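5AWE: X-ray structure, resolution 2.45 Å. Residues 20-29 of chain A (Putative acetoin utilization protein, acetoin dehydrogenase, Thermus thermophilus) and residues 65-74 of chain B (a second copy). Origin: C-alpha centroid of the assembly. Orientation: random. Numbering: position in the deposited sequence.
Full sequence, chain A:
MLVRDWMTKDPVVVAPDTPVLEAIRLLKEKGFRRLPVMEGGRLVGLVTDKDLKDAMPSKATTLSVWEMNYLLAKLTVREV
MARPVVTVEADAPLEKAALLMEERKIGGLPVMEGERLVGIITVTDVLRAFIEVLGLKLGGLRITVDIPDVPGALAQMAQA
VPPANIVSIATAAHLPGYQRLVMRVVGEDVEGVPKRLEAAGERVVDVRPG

Chain A 20-29: VLEAIRLLKE
Chain B (65-74) VWEMNYLLAK

Both stretches are helical. In chain A the helix runs through 20-29 and continues beyond it; the chain B stretch is helical too. Each is held by i to i+4 backbone bonds, such as A:Lys28 N to A:Ile24 O at 3.1 Å and B:Tyr70 N to B:Trp66 O at 2.6 Å. The helices run in largely opposed directions, with 133° between their N-to-C vectors. Their axes come within 10.2 Å, which leaves room for side chains between the backbones. The register is set by A:Leu21 CA to B:Tyr70 CA at 6.2 Å and A:Arg25 CA to B:Glu67 CA at 7.9 Å. Together the stretches bury 540 Å².

A:Leu21, A:Ile24, A:Arg25 and A:Lys28 form the contacting stripe on chain A, and all four point toward chain B. B:Trp66, B:Tyr70 and B:Ala73 point toward chain A, while the CA-to-CB bond of B:Glu67 points sideways relative to chain A.

A:Arg25 and B:Tyr70 make the largest contributions. The tyrosine, chi1 t and chi2 90°, lays one ring face under the arginine. A:Arg25 CG sits 3.9 Å from the B:Tyr70 ring centroid, a CH-pi contact. A:Arg25 CZ lies 4.4 Å from the same centroid, an off-centre cation-pi contact. The arginine bends through chi1 m and chi2 m, with chi3 -137° and chi4 94°. Its flat guanidinium fills a slot between B:Tyr70 on one face and B:Glu67 on the other, where A:Arg25 NH1 is 3.1 Å from B:Glu67 CG. The edge faces the backbone, with A:Arg25 NE 4.1 Å from B:Trp66 O. An arginine suits this slot because it is both long and flat.

A:Leu21, chi1 p and chi2 p, fits beside the tyrosine. A:Leu21 CD1 presses to 3.3 Å from B:Tyr70 CD1, and A:Leu21 CD2 rests 3.7 Å from B:Ala73 CB. The small alanine lets the leucine come close to helix B.

A:Ile24 is buried, chi1 m and chi2 t. This extended chain carries A:Ile24 CD1 over the face of the buried indole, 3.9 Å from the centroid of the B:Trp66 five-membered ring. The tryptophan has chi1 m and chi2 -77°. An apolar methyl suits an aromatic face.

A salt bridge closes the exposed end of the contact. A:Lys28, chi1 t and chi2 143°, stretches out with chi3 and chi4 t. A:Lys28 NZ donates to B:Glu67 OE1 at 3.2 Å and weakly to B:Glu67 OE2 at 3.3 Å. B:Glu67 has chi1 -120°, chi2 126° and chi3 -38°.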

# COMPACT_ATOMS: atom_id res chain seq x y z
N VAL A 20 -12.21 -3.78 8.68
CA VAL A 20 -11.11 -3.10 9.34
C VAL A 20 -10.93 -1.67 8.82
O VAL A 20 -10.74 -0.75 9.61
CB VAL A 20 -9.78 -3.89 9.16
CG1 VAL A 20 -8.59 -3.05 9.63
CG2 VAL A 20 -9.83 -5.19 9.96
N LEU A 21 -11.01 -1.49 7.51
CA LEU A 21 -10.73 -0.18 6.93
C LEU A 21 -11.84 0.83 7.19
O LEU A 21 -11.61 2.04 7.17
CB LEU A 21 -10.43 -0.29 5.43
CG LEU A 21 -11.36 -1.08 4.51
CD1 LEU A 21 -12.61 -0.27 4.18
CD2 LEU A 21 -10.60 -1.43 3.24
N GLU A 22 -13.05 0.34 7.42
CA GLU A 22 -14.15 1.22 7.77
C GLU A 22 -13.99 1.67 9.21
O GLU A 22 -14.23 2.83 9.54
CB GLU A 22 -15.49 0.50 7.59
CG GLU A 22 -16.59 1.40 7.03
CD GLU A 22 -16.62 2.79 7.67
OE1 GLU A 22 -17.44 3.02 8.58
OE2 GLU A 22 -15.81 3.65 7.24
N ALA A 23 -13.57 0.75 10.08
CA ALA A 23 -13.35 1.08 11.48
C ALA A 23 -12.31 2.19 11.59
O ALA A 23 -12.48 3.13 12.36
CB ALA A 23 -12.89 -0.16 12.24
N ILE A 24 -11.25 2.07 10.81
CA ILE A 24 -10.17 3.06 10.83
C ILE A 24 -10.68 4.46 10.52
O ILE A 24 -10.41 5.41 11.25
CB ILE A 24 -9.07 2.70 9.81
CG1 ILE A 24 -8.35 1.42 10.25
CG2 ILE A 24 -8.08 3.86 9.67
CD1 ILE A 24 -7.24 0.96 9.32
N ARG A 25 -11.44 4.58 9.44
CA ARG A 25 -11.94 5.88 9.02
C ARG A 25 -12.89 6.45 10.08
O ARG A 25 -12.92 7.66 10.32
CB ARG A 25 -12.67 5.75 7.68
CG ARG A 25 -11.78 5.28 6.52
CD ARG A 25 -10.59 6.22 6.29
NE ARG A 25 -10.35 6.48 4.87
CZ ARG A 25 -10.85 7.52 4.21
NH1 ARG A 25 -10.58 7.69 2.92
NH2 ARG A 25 -11.62 8.40 4.84
N LEU A 26 -13.65 5.58 10.73
CA LEU A 26 -14.56 6.00 11.78
C LEU A 26 -13.79 6.64 12.95
O LEU A 26 -14.22 7.64 13.51
CB LEU A 26 -15.38 4.81 12.27
CG LEU A 26 -16.51 5.07 13.27
CD1 LEU A 26 -17.38 6.23 12.80
CD2 LEU A 26 -17.34 3.81 13.41
N LEU A 27 -12.65 6.05 13.30
CA LEU A 27 -11.81 6.58 14.37
C LEU A 27 -11.17 7.91 13.99
O LEU A 27 -10.95 8.77 14.84
CB LEU A 27 -10.72 5.57 14.73
CG LEU A 27 -11.20 4.35 15.51
CD1 LEU A 27 -10.16 3.26 15.45
CD2 LEU A 27 -11.49 4.75 16.96
N LYS A 28 -10.86 8.07 12.71
CA LYS A 28 -10.28 9.32 12.23
C LYS A 28 -11.27 10.47 12.37
O LYS A 28 -10.92 11.54 12.88
CB LYS A 28 -9.86 9.20 10.75
CG LYS A 28 -9.54 10.53 10.09
CD LYS A 28 -8.37 10.43 9.12
CE LYS A 28 -7.88 11.83 8.71
NZ LYS A 28 -6.74 11.79 7.73
N GLU A 29 -12.51 10.25 11.94
CA GLU A 29 -13.46 11.33 11.78
C GLU A 29 -14.21 11.70 13.05
O GLU A 29 -14.97 12.68 13.07
CB GLU A 29 -14.47 10.98 10.67
CG GLU A 29 -15.32 9.77 10.95
CD GLU A 29 -16.10 9.32 9.72
OE1 GLU A 29 -17.25 8.85 9.88
OE2 GLU A 29 -15.56 9.45 8.60
N VAL B 65 -1.70 6.23 3.68
CA VAL B 65 -1.74 4.87 3.16
C VAL B 65 -3.13 4.24 3.23
O VAL B 65 -3.49 3.46 2.35
CB VAL B 65 -0.75 3.96 3.91
CG1 VAL B 65 -0.76 2.56 3.31
CG2 VAL B 65 0.65 4.54 3.83
N TRP B 66 -3.92 4.58 4.25
CA TRP B 66 -5.28 4.03 4.36
C TRP B 66 -6.37 4.80 3.66
O TRP B 66 -7.35 4.21 3.23
CB TRP B 66 -5.71 3.86 5.80
CG TRP B 66 -4.97 2.80 6.45
CD1 TRP B 66 -5.16 1.45 6.32
CD2 TRP B 66 -3.82 2.97 7.25
NE1 TRP B 66 -4.18 0.77 6.98
CE2 TRP B 66 -3.34 1.68 7.56
CE3 TRP B 66 -3.13 4.09 7.72
CZ2 TRP B 66 -2.21 1.48 8.33
CZ3 TRP B 66 -2.02 3.90 8.48
CH2 TRP B 66 -1.56 2.60 8.78
N GLU B 67 -6.23 6.11 3.58
CA GLU B 67 -7.20 6.88 2.82
C GLU B 67 -7.12 6.30 1.41
O GLU B 67 -8.13 5.97 0.80
CB GLU B 67 -6.85 8.37 2.84
CG GLU B 67 -7.93 9.24 3.46
CD GLU B 67 -7.41 10.14 4.58
OE1 GLU B 67 -6.55 9.69 5.37
OE2 GLU B 67 -7.87 11.30 4.67
N MSE B 68 -5.89 6.16 0.92
CA MSE B 68 -5.64 5.55 -0.38
C MSE B 68 -6.20 4.12 -0.44
O MSE B 68 -6.94 3.78 -1.35
CB MSE B 68 -4.12 5.53 -0.65
CG MSE B 68 -3.65 4.42 -1.58
SE MSE B 68 -3.22 5.02 -3.21
CE MSE B 68 -4.72 5.84 -3.67
N ASN B 69 -5.83 3.31 0.54
CA ASN B 69 -6.23 1.91 0.59
C ASN B 69 -7.76 1.77 0.64
O ASN B 69 -8.34 0.90 0.01
CB ASN B 69 -5.61 1.26 1.83
CG ASN B 69 -5.09 -0.13 1.55
OD1 ASN B 69 -3.90 -0.31 1.26
ND2 ASN B 69 -5.97 -1.13 1.63
N TYR B 70 -8.39 2.65 1.41
CA TYR B 70 -9.84 2.68 1.55
C TYR B 70 -10.44 3.07 0.21
O TYR B 70 -11.50 2.56 -0.19
CB TYR B 70 -10.23 3.71 2.61
CG TYR B 70 -11.72 3.84 2.85
CD1 TYR B 70 -12.35 3.05 3.82
CD2 TYR B 70 -12.49 4.74 2.13
CE1 TYR B 70 -13.72 3.16 4.05
CE2 TYR B 70 -13.86 4.87 2.35
CZ TYR B 70 -14.47 4.08 3.32
OH TYR B 70 -15.82 4.19 3.56
N LEU B 71 -9.77 3.97 -0.49
CA LEU B 71 -10.27 4.45 -1.76
C LEU B 71 -10.20 3.40 -2.87
O LEU B 71 -11.15 3.27 -3.65
CB LEU B 71 -9.51 5.72 -2.18
CG LEU B 71 -9.89 6.97 -1.38
CD1 LEU B 71 -9.23 8.19 -2.00
CD2 LEU B 71 -11.41 7.15 -1.35
N LEU B 72 -9.10 2.65 -2.93
CA LEU B 72 -8.98 1.58 -3.91
C LEU B 72 -10.04 0.52 -3.63
O LEU B 72 -10.66 -0.02 -4.54
CB LEU B 72 -7.60 0.92 -3.83
CG LEU B 72 -6.39 1.82 -3.56
CD1 LEU B 72 -5.48 1.11 -2.57
CD2 LEU B 72 -5.64 2.12 -4.84
N ALA B 73 -10.25 0.25 -2.35
CA ALA B 73 -11.16 -0.79 -1.91
C ALA B 73 -12.56 -0.55 -2.45
O ALA B 73 -13.31 -1.50 -2.67
CB ALA B 73 -11.19 -0.86 -0.38
N LYS B 74 -12.91 0.71 -2.65
CA LYS B 74 -14.26 1.05 -3.08
C LYS B 74 -14.35 1.53 -4.54
O LYS B 74 -15.45 1.68 -5.07
CB LYS B 74 -14.84 2.11 -2.15
CG LYS B 74 -15.35 1.53 -0.83
CD LYS B 74 -15.61 2.61 0.22
CE LYS B 74 -16.48 3.74 -0.32
NZ LYS B 74 -15.74 4.63 -1.26